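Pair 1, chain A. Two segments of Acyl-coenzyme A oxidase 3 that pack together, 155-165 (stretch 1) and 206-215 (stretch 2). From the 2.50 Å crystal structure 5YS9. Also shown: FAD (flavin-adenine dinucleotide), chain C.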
# COMPACT_ATOMS: atom_id res chain seq x y z
N GLY A 155 28.58 27.92 4.04
CA GLY A 155 28.13 28.89 3.03
C GLY A 155 27.81 28.28 1.66
O GLY A 155 28.00 28.95 0.65
N PHE A 156 27.32 27.03 1.61
CA PHE A 156 27.14 26.27 0.36
C PHE A 156 26.24 25.06 0.63
O PHE A 156 26.39 24.40 1.66
CB PHE A 156 28.50 25.74 -0.13
CG PHE A 156 28.53 25.32 -1.58
CD1 PHE A 156 27.98 24.10 -1.98
CD2 PHE A 156 29.17 26.12 -2.54
CE1 PHE A 156 28.04 23.69 -3.29
CE2 PHE A 156 29.22 25.72 -3.87
CZ PHE A 156 28.67 24.50 -4.25
N TYR A 157 25.30 24.78 -0.27
CA TYR A 157 24.38 23.67 -0.13
C TYR A 157 23.89 23.37 -1.54
O TYR A 157 23.33 24.23 -2.24
CB TYR A 157 23.20 24.02 0.79
CG TYR A 157 22.49 22.82 1.38
CD1 TYR A 157 21.67 22.02 0.61
CD2 TYR A 157 22.66 22.48 2.72
CE1 TYR A 157 21.00 20.90 1.16
CE2 TYR A 157 22.01 21.38 3.28
CZ TYR A 157 21.19 20.58 2.50
OH TYR A 157 20.55 19.49 3.06
N GLY A 158 24.13 22.13 -1.95
CA GLY A 158 23.94 21.68 -3.32
C GLY A 158 22.67 20.85 -3.39
O GLY A 158 22.15 20.39 -2.38
N CYS A 159 22.16 20.69 -4.59
CA CYS A 159 21.09 19.77 -4.87
C CYS A 159 21.33 19.25 -6.32
O CYS A 159 22.35 19.61 -6.96
CB CYS A 159 19.73 20.49 -4.72
SG CYS A 159 19.45 21.82 -5.93
N PHE A 160 20.45 18.38 -6.77
CA PHE A 160 20.66 17.60 -7.97
C PHE A 160 19.45 17.80 -8.86
O PHE A 160 18.38 17.31 -8.55
CB PHE A 160 20.77 16.15 -7.50
CG PHE A 160 21.19 15.18 -8.54
CD1 PHE A 160 22.51 14.93 -8.77
CD2 PHE A 160 20.25 14.45 -9.24
CE1 PHE A 160 22.90 14.00 -9.71
CE2 PHE A 160 20.63 13.53 -10.18
CZ PHE A 160 21.96 13.31 -10.42
N ALA A 161 19.63 18.46 -9.98
CA ALA A 161 18.49 18.82 -10.79
C ALA A 161 18.53 18.14 -12.13
O ALA A 161 19.09 18.64 -13.08
CB ALA A 161 18.42 20.32 -10.95
N MET A 162 17.88 17.00 -12.20
CA MET A 162 17.82 16.24 -13.42
C MET A 162 16.39 16.14 -13.87
O MET A 162 16.05 16.50 -14.98
CB MET A 162 18.40 14.87 -13.15
CG MET A 162 18.27 13.88 -14.27
SD MET A 162 18.72 12.28 -13.62
CE MET A 162 20.45 12.27 -14.00
N THR A 163 15.53 15.71 -12.97
CA THR A 163 14.15 15.48 -13.31
C THR A 163 13.43 16.75 -13.72
O THR A 163 13.63 17.80 -13.15
CB THR A 163 13.42 14.79 -12.16
OG1 THR A 163 14.02 13.52 -11.94
CG2 THR A 163 12.00 14.58 -12.51
N GLU A 164 12.60 16.62 -14.74
CA GLU A 164 11.80 17.72 -15.23
C GLU A 164 10.37 17.30 -15.14
O GLU A 164 10.05 16.13 -15.03
CB GLU A 164 12.16 18.08 -16.69
CG GLU A 164 13.40 18.95 -16.79
CD GLU A 164 13.98 19.09 -18.20
OE1 GLU A 164 13.32 18.64 -19.19
OE2 GLU A 164 15.14 19.64 -18.29
N LEU A 165 9.51 18.27 -15.21
CA LEU A 165 8.10 17.99 -15.13
C LEU A 165 7.69 17.01 -16.22
O LEU A 165 6.87 16.13 -15.98
CB LEU A 165 7.35 19.34 -15.21
CG LEU A 165 5.85 19.41 -14.98
CD1 LEU A 165 5.46 19.00 -13.57
CD2 LEU A 165 5.40 20.82 -15.26
N HIS A 206 13.90 25.45 -0.45
CA HIS A 206 14.33 26.35 0.60
C HIS A 206 15.80 26.28 0.99
O HIS A 206 16.24 27.13 1.74
CB HIS A 206 13.50 26.08 1.87
CG HIS A 206 12.09 26.56 1.80
ND1 HIS A 206 11.71 27.66 1.05
CD2 HIS A 206 10.98 26.13 2.44
CE1 HIS A 206 10.41 27.84 1.19
NE2 HIS A 206 9.95 26.94 2.03
N SER A 207 16.56 25.28 0.54
CA SER A 207 17.89 25.04 1.13
C SER A 207 19.06 25.37 0.26
O SER A 207 20.06 25.91 0.74
CB SER A 207 17.99 23.59 1.62
OG SER A 207 16.72 23.14 2.01
N ALA A 208 18.96 25.04 -1.02
CA ALA A 208 20.15 24.96 -1.88
C ALA A 208 20.62 26.31 -2.40
O ALA A 208 19.82 27.10 -2.86
CB ALA A 208 19.86 24.06 -3.05
N THR A 209 21.93 26.54 -2.31
CA THR A 209 22.59 27.68 -2.94
C THR A 209 23.05 27.37 -4.37
O THR A 209 23.16 28.29 -5.20
CB THR A 209 23.86 28.08 -2.18
OG1 THR A 209 24.78 26.99 -2.14
CG2 THR A 209 23.52 28.48 -0.77
N HIS A 210 23.38 26.09 -4.62
CA HIS A 210 23.80 25.62 -5.95
C HIS A 210 23.12 24.34 -6.38
O HIS A 210 22.56 23.65 -5.57
CB HIS A 210 25.29 25.37 -6.01
CG HIS A 210 26.14 26.57 -5.75
ND1 HIS A 210 26.20 27.19 -4.51
CD2 HIS A 210 27.04 27.20 -6.53
CE1 HIS A 210 27.06 28.19 -4.57
NE2 HIS A 210 27.57 28.22 -5.78
N THR A 211 23.17 24.05 -7.68
CA THR A 211 22.64 22.81 -8.24
C THR A 211 23.56 22.23 -9.29
O THR A 211 24.37 22.91 -9.87
CB THR A 211 21.26 23.00 -8.85
OG1 THR A 211 20.68 21.73 -9.11
CG2 THR A 211 21.34 23.72 -10.16
N ALA A 212 23.42 20.93 -9.48
CA ALA A 212 24.05 20.22 -10.56
C ALA A 212 22.93 20.09 -11.60
O ALA A 212 22.04 19.28 -11.45
CB ALA A 212 24.51 18.86 -10.09
N CYS A 213 22.95 20.96 -12.61
CA CYS A 213 21.86 21.04 -13.59
C CYS A 213 22.16 20.16 -14.81
O CYS A 213 23.20 20.31 -15.46
CB CYS A 213 21.65 22.49 -14.02
SG CYS A 213 20.31 22.74 -15.23
N PHE A 214 21.25 19.25 -15.10
CA PHE A 214 21.32 18.40 -16.28
C PHE A 214 20.66 19.13 -17.46
O PHE A 214 19.48 19.46 -17.38
CB PHE A 214 20.66 17.03 -16.00
CG PHE A 214 21.47 16.15 -15.10
CD1 PHE A 214 21.58 16.42 -13.73
CD2 PHE A 214 22.15 15.03 -15.60
CE1 PHE A 214 22.35 15.62 -12.89
CE2 PHE A 214 22.93 14.21 -14.75
CZ PHE A 214 23.03 14.52 -13.40
N ALA A 215 21.43 19.40 -18.51
CA ALA A 215 20.96 20.10 -19.70
C ALA A 215 21.57 19.57 -21.00
O ALA A 215 22.66 19.02 -21.00
CB ALA A 215 21.22 21.59 -19.58
PA FAD C . 8.05 8.57 -15.90
O1A FAD C . 7.39 9.49 -16.85
O2A FAD C . 9.41 8.06 -16.17
O5B FAD C . 7.11 7.31 -15.79
C5B FAD C . 5.76 7.46 -15.37
C4B FAD C . 5.02 6.14 -15.44
O4B FAD C . 5.04 5.65 -16.77
C3B FAD C . 5.71 5.10 -14.59
O3B FAD C . 4.74 4.30 -13.95
C2B FAD C . 6.43 4.22 -15.57
O2B FAD C . 6.36 2.88 -15.12
C1B FAD C . 5.67 4.39 -16.86
N9A FAD C . 6.65 4.30 -17.96
C8A FAD C . 7.60 5.19 -18.27
N7A FAD C . 8.32 4.77 -19.31
C5A FAD C . 7.84 3.58 -19.68
C6A FAD C . 8.15 2.58 -20.72
N6A FAD C . 9.15 2.78 -21.59
N1A FAD C . 7.40 1.48 -20.75
C2A FAD C . 6.40 1.27 -19.89
N3A FAD C . 6.07 2.13 -18.93
C4A FAD C . 6.74 3.28 -18.78
N1 FAD C . 14.84 13.77 -9.24
C2 FAD C . 16.00 14.44 -9.16
O2 FAD C . 16.68 14.59 -10.18
N3 FAD C . 16.47 14.96 -8.04
C4 FAD C . 15.82 14.84 -6.90
O4 FAD C . 16.28 15.34 -5.88
C4X FAD C . 14.54 14.13 -6.89
N5 FAD C . 13.84 13.99 -5.77
C5X FAD C . 12.68 13.34 -5.80
C6 FAD C . 11.98 13.23 -4.62
C7 FAD C . 10.78 12.58 -4.59
C7M FAD C . 10.06 12.47 -3.28
C8 FAD C . 10.24 11.99 -5.83
C8M FAD C . 8.93 11.27 -5.82
C9 FAD C . 10.94 12.09 -7.02
C9A FAD C . 12.14 12.75 -7.05
N10 FAD C . 12.87 12.87 -8.23
C10 FAD C . 14.08 13.58 -8.17
C1' FAD C . 12.38 12.34 -9.50
C2' FAD C . 12.46 10.83 -9.68
O2' FAD C . 13.82 10.49 -9.88
C3' FAD C . 11.63 10.45 -10.91
O3' FAD C . 10.28 10.72 -10.57
C4' FAD C . 11.69 9.01 -11.41
O4' FAD C . 13.01 8.55 -11.61
C5' FAD C . 11.02 8.89 -12.76
O5' FAD C . 9.64 9.17 -12.64
P FAD C . 8.88 10.12 -13.65
O1P FAD C . 8.07 11.04 -12.83
O2P FAD C . 9.86 10.64 -14.63
O3P FAD C . 7.91 9.12 -14.40

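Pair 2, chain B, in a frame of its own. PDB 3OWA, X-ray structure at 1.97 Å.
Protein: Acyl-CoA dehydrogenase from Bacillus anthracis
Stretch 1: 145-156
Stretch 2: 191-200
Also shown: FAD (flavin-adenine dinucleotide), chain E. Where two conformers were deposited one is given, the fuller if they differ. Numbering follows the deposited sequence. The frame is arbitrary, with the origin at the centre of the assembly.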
# COMPACT_ATOMS: atom_id res chain seq x y z
N GLY B 145 0.09 6.25 -36.21
CA GLY B 145 -0.94 5.42 -35.61
C GLY B 145 -1.75 4.68 -36.65
O GLY B 145 -2.68 3.96 -36.32
N GLU B 146 -1.38 4.83 -37.92
CA GLU B 146 -2.00 4.05 -39.02
C GLU B 146 -1.85 2.54 -38.77
O GLU B 146 -2.74 1.77 -39.05
CB GLU B 146 -1.38 4.42 -40.35
CG GLU B 146 -2.29 4.18 -41.54
CD GLU B 146 -1.91 5.07 -42.72
OE1 GLU B 146 -1.63 6.29 -42.50
OE2 GLU B 146 -1.89 4.55 -43.86
N LYS B 147 -0.68 2.15 -38.28
CA LYS B 147 -0.49 0.85 -37.65
C LYS B 147 -0.30 1.13 -36.17
O LYS B 147 0.14 2.23 -35.80
CB LYS B 147 0.72 0.13 -38.22
CG LYS B 147 0.45 -0.55 -39.57
CD LYS B 147 1.60 -1.43 -40.00
CE LYS B 147 1.29 -2.11 -41.32
NZ LYS B 147 1.80 -3.49 -41.30
N LEU B 148 -0.64 0.14 -35.33
CA LEU B 148 -0.41 0.20 -33.89
C LEU B 148 0.46 -0.98 -33.48
O LEU B 148 0.35 -2.07 -34.03
CB LEU B 148 -1.75 0.17 -33.15
CG LEU B 148 -2.56 1.45 -33.47
CD1 LEU B 148 -4.00 1.30 -32.94
CD2 LEU B 148 -1.85 2.74 -32.96
N ALA B 149 1.32 -0.74 -32.51
CA ALA B 149 2.30 -1.77 -32.09
C ALA B 149 2.07 -2.36 -30.67
O ALA B 149 1.44 -1.74 -29.79
CB ALA B 149 3.71 -1.16 -32.19
N ALA B 150 2.66 -3.54 -30.45
CA ALA B 150 2.65 -4.21 -29.16
C ALA B 150 3.99 -4.93 -29.04
O ALA B 150 4.69 -5.18 -30.04
CB ALA B 150 1.51 -5.21 -29.10
N TYR B 151 4.33 -5.31 -27.82
CA TYR B 151 5.60 -5.95 -27.51
C TYR B 151 5.32 -7.27 -26.80
O TYR B 151 4.63 -7.29 -25.78
CB TYR B 151 6.34 -5.02 -26.56
CG TYR B 151 7.75 -5.40 -26.21
CD1 TYR B 151 8.79 -5.26 -27.14
CD2 TYR B 151 8.08 -5.84 -24.92
CE1 TYR B 151 10.12 -5.53 -26.79
CE2 TYR B 151 9.43 -6.13 -24.57
CZ TYR B 151 10.43 -5.98 -25.52
OH TYR B 151 11.74 -6.26 -25.19
N ALA B 152 5.85 -8.37 -27.31
CA ALA B 152 5.43 -9.70 -26.84
C ALA B 152 6.66 -10.52 -26.40
O ALA B 152 7.28 -11.25 -27.21
CB ALA B 152 4.67 -10.43 -27.93
N LEU B 153 7.00 -10.39 -25.12
CA LEU B 153 8.14 -11.08 -24.54
C LEU B 153 7.71 -12.14 -23.51
O LEU B 153 8.12 -13.29 -23.58
CB LEU B 153 9.05 -10.07 -23.86
CG LEU B 153 10.28 -10.57 -23.05
CD1 LEU B 153 11.18 -11.47 -23.88
CD2 LEU B 153 11.06 -9.37 -22.47
N THR B 154 6.89 -11.73 -22.55
CA THR B 154 6.43 -12.60 -21.47
C THR B 154 5.68 -13.84 -21.93
O THR B 154 4.96 -13.81 -22.93
CB THR B 154 5.55 -11.80 -20.54
OG1 THR B 154 6.26 -10.63 -20.11
CG2 THR B 154 5.14 -12.59 -19.35
N GLU B 155 5.91 -14.95 -21.22
CA GLU B 155 5.14 -16.18 -21.43
C GLU B 155 4.55 -16.71 -20.12
O GLU B 155 4.93 -16.26 -19.05
CB GLU B 155 5.96 -17.29 -22.11
CG GLU B 155 6.56 -16.85 -23.42
CD GLU B 155 7.25 -17.90 -24.19
OE1 GLU B 155 7.21 -19.11 -23.79
OE2 GLU B 155 7.80 -17.53 -25.26
N PRO B 156 3.63 -17.70 -20.19
CA PRO B 156 3.11 -18.21 -18.91
C PRO B 156 4.24 -18.71 -18.00
O PRO B 156 4.18 -18.51 -16.78
CB PRO B 156 2.23 -19.38 -19.34
CG PRO B 156 1.71 -18.97 -20.74
CD PRO B 156 2.90 -18.22 -21.37
N ALA B 191 -5.75 -6.42 -28.66
CA ALA B 191 -7.05 -6.34 -29.37
C ALA B 191 -6.98 -5.58 -30.68
O ALA B 191 -7.82 -5.80 -31.57
CB ALA B 191 -8.15 -5.70 -28.45
N PHE B 192 -6.07 -4.63 -30.79
CA PHE B 192 -6.03 -3.82 -31.97
C PHE B 192 -4.63 -3.60 -32.54
O PHE B 192 -4.48 -2.80 -33.48
CB PHE B 192 -6.73 -2.47 -31.68
CG PHE B 192 -6.29 -1.84 -30.35
CD1 PHE B 192 -5.06 -1.19 -30.25
CD2 PHE B 192 -7.07 -1.96 -29.22
CE1 PHE B 192 -4.63 -0.66 -29.02
CE2 PHE B 192 -6.66 -1.42 -27.99
CZ PHE B 192 -5.44 -0.77 -27.90
N ALA B 193 -3.57 -4.22 -31.99
CA ALA B 193 -2.24 -4.03 -32.55
C ALA B 193 -2.15 -4.70 -33.94
O ALA B 193 -2.67 -5.80 -34.16
CB ALA B 193 -1.11 -4.63 -31.61
N ASP B 194 -1.46 -4.03 -34.85
CA ASP B 194 -1.19 -4.55 -36.19
C ASP B 194 0.15 -5.25 -36.22
O ASP B 194 0.39 -6.13 -37.07
CB ASP B 194 -1.16 -3.38 -37.15
CG ASP B 194 -2.53 -2.69 -37.25
OD1 ASP B 194 -3.46 -3.36 -37.72
OD2 ASP B 194 -2.69 -1.52 -36.82
N VAL B 195 1.03 -4.84 -35.33
CA VAL B 195 2.41 -5.29 -35.37
C VAL B 195 2.84 -5.70 -33.98
O VAL B 195 2.61 -4.95 -33.00
CB VAL B 195 3.32 -4.15 -35.86
CG1 VAL B 195 4.81 -4.56 -35.75
CG2 VAL B 195 3.00 -3.77 -37.30
N PHE B 196 3.46 -6.88 -33.86
CA PHE B 196 3.94 -7.37 -32.55
C PHE B 196 5.45 -7.68 -32.63
O PHE B 196 5.88 -8.40 -33.53
CB PHE B 196 3.27 -8.72 -32.11
CG PHE B 196 1.78 -8.61 -31.89
CD1 PHE B 196 0.90 -8.55 -32.98
CD2 PHE B 196 1.26 -8.54 -30.59
CE1 PHE B 196 -0.47 -8.43 -32.80
CE2 PHE B 196 -0.11 -8.42 -30.38
CZ PHE B 196 -1.00 -8.38 -31.49
N ILE B 197 6.22 -7.16 -31.70
CA ILE B 197 7.64 -7.50 -31.58
C ILE B 197 7.66 -8.76 -30.73
O ILE B 197 7.38 -8.69 -29.56
CB ILE B 197 8.44 -6.41 -30.86
CG1 ILE B 197 8.23 -5.04 -31.55
CG2 ILE B 197 9.98 -6.82 -30.76
CD1 ILE B 197 8.61 -4.96 -33.05
N VAL B 198 7.92 -9.90 -31.34
CA VAL B 198 7.82 -11.18 -30.65
C VAL B 198 9.20 -11.82 -30.43
O VAL B 198 10.01 -11.88 -31.34
CB VAL B 198 7.01 -12.16 -31.51
CG1 VAL B 198 6.94 -13.53 -30.85
CG2 VAL B 198 5.58 -11.58 -31.82
N TYR B 199 9.46 -12.36 -29.25
CA TYR B 199 10.73 -13.03 -29.00
C TYR B 199 10.50 -14.51 -29.01
O TYR B 199 9.50 -14.98 -28.44
CB TYR B 199 11.22 -12.65 -27.61
CG TYR B 199 11.74 -11.25 -27.52
CD1 TYR B 199 13.11 -10.98 -27.69
CD2 TYR B 199 10.89 -10.19 -27.22
CE1 TYR B 199 13.61 -9.67 -27.57
CE2 TYR B 199 11.39 -8.88 -27.10
CZ TYR B 199 12.73 -8.63 -27.27
OH TYR B 199 13.18 -7.31 -27.11
N ALA B 200 11.40 -15.27 -29.66
CA ALA B 200 11.25 -16.72 -29.81
C ALA B 200 12.65 -17.31 -29.95
O ALA B 200 13.58 -16.58 -30.31
CB ALA B 200 10.43 -17.07 -31.04
PA FAD E . 7.27 -13.78 -11.67
O1A FAD E . 6.69 -15.17 -11.60
O2A FAD E . 8.43 -13.59 -12.58
O5B FAD E . 7.62 -13.24 -10.23
C5B FAD E . 6.88 -13.56 -9.08
C4B FAD E . 7.55 -13.00 -7.83
O4B FAD E . 8.84 -13.60 -7.65
C3B FAD E . 7.74 -11.49 -7.95
O3B FAD E . 7.63 -10.86 -6.68
C2B FAD E . 9.19 -11.41 -8.37
O2B FAD E . 9.78 -10.20 -8.01
C1B FAD E . 9.80 -12.56 -7.60
N9A FAD E . 11.05 -13.00 -8.22
C8A FAD E . 11.23 -13.47 -9.49
N7A FAD E . 12.53 -13.77 -9.68
C5A FAD E . 13.18 -13.52 -8.54
C6A FAD E . 14.54 -13.66 -8.16
N6A FAD E . 15.44 -14.21 -8.98
N1A FAD E . 14.90 -13.29 -6.88
C2A FAD E . 13.96 -12.81 -5.99
N3A FAD E . 12.62 -12.70 -6.35
C4A FAD E . 12.24 -13.04 -7.61
N1 FAD E . 4.97 -8.36 -20.92
C2 FAD E . 5.30 -8.05 -22.21
O2 FAD E . 6.31 -8.50 -22.71
N3 FAD E . 4.52 -7.22 -22.99
C4 FAD E . 3.36 -6.70 -22.51
O4 FAD E . 2.71 -5.95 -23.26
C4X FAD E . 3.01 -7.00 -21.19
N5 FAD E . 1.82 -6.51 -20.69
C5X FAD E . 1.42 -6.84 -19.41
C6 FAD E . 0.21 -6.33 -18.93
C7 FAD E . -0.23 -6.68 -17.66
C7M FAD E . -1.54 -6.14 -17.15
C8 FAD E . 0.58 -7.54 -16.89
C8M FAD E . 0.22 -7.97 -15.50
C9 FAD E . 1.81 -8.01 -17.35
C9A FAD E . 2.24 -7.67 -18.61
N10 FAD E . 3.46 -8.13 -19.08
C10 FAD E . 3.82 -7.84 -20.39
C1' FAD E . 4.31 -9.10 -18.26
C2' FAD E . 4.87 -8.51 -16.96
O2' FAD E . 5.64 -7.33 -17.09
C3' FAD E . 5.33 -9.70 -15.89
O3' FAD E . 4.22 -9.79 -15.07
C4' FAD E . 6.42 -9.45 -15.19
O4' FAD E . 7.46 -9.24 -16.15
C5' FAD E . 6.83 -10.37 -14.04
O5' FAD E . 6.52 -11.68 -14.40
P FAD E . 5.53 -12.62 -13.59
O1P FAD E . 4.23 -11.86 -13.49
O2P FAD E . 5.44 -13.95 -14.27
O3P FAD E . 6.11 -12.72 -12.11
O HOH W 1 -4.78 0.27 -36.87
O HOH W 2 0.19 -5.08 -40.33

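In both pairs two short parallel strands lie side by side. The strand axes approach to 4.6 Å in pair 1 and 4.5 Å in pair 2, with N-to-C directions 22° and 14° apart. Fourteen central residues superpose with an RMSD of 0.4 Å.

The backbone ladder matches rung for rung. In pair 1, Ala A212 N donates to Cys A159 O (3.0 Å), Ala A161 N to Ala A212 O (2.9 Å), and Phe A214 N to Ala A161 O (3.0 Å). In pair 2, Ile B197 N donates to Ala B150 O (3.0 Å), Ala B152 N to Ile B197 O (2.7 Å), and Tyr B199 N to Ala B152 O (3.2 Å). One rung differs in quality: Cys A159 N to His A210 O is weak at 3.1 Å, whereas Ala B150 N to Val B195 O is 2.9 Å.

Before the ladder, a side chain ties down the incoming loop. Thr A209 matches Asp B194. Tyr A157 N donates to Thr A209 OG1 (2.9 Å), and Leu B148 N donates to Asp B194 OD2 (3.0 Å). A hydroxyl and a carboxylate thus accept from equivalent amides.

The neighbouring positions are filled differently. The ring of Phe A156 forms an offset stack with that of His A210, centroids 4.0 Å apart and planes at 14°. At the same positions pair 2 has Lys B147 and Val B195, an aliphatic contact with CD of Lys B147 3.8 Å from CG2 of Val B195.

Cys A159 and Ala B150 also match. Cys A159 SG lies 3.7 Å from Ala A208 CB and 3.4 Å from Thr A211 OG1. Ala B150 is smaller, and the larger Phe B196 stands at the Thr A211 position; Ala B150 CB is 3.7 Å from Phe B196 CD2.

At the far end an aromatic pair recurs. Phe A160 and Phe A214 meet obliquely, CZ to CZ at 3.4 Å. Tyr B151 and Tyr B199 are offset edge-to-face, and their hydroxyls add a hydrogen bond, OH to OH at 2.6 Å. An aliphatic or thioether side chain covers a face of the second ring in each pair: Met A162 CE is 3.2 Å from Phe A214 CE2, and Leu B153 CD1 is 3.6 Å from Tyr B199 CD2.

The flavin is held alike. Its N3 donates to Phe A160 O (3.1 Å) or Tyr B151 O (2.8 Å). Its N1 accepts from Thr A163 OG1 (2.8 Å) or Thr B154 OG1 (2.7 Å).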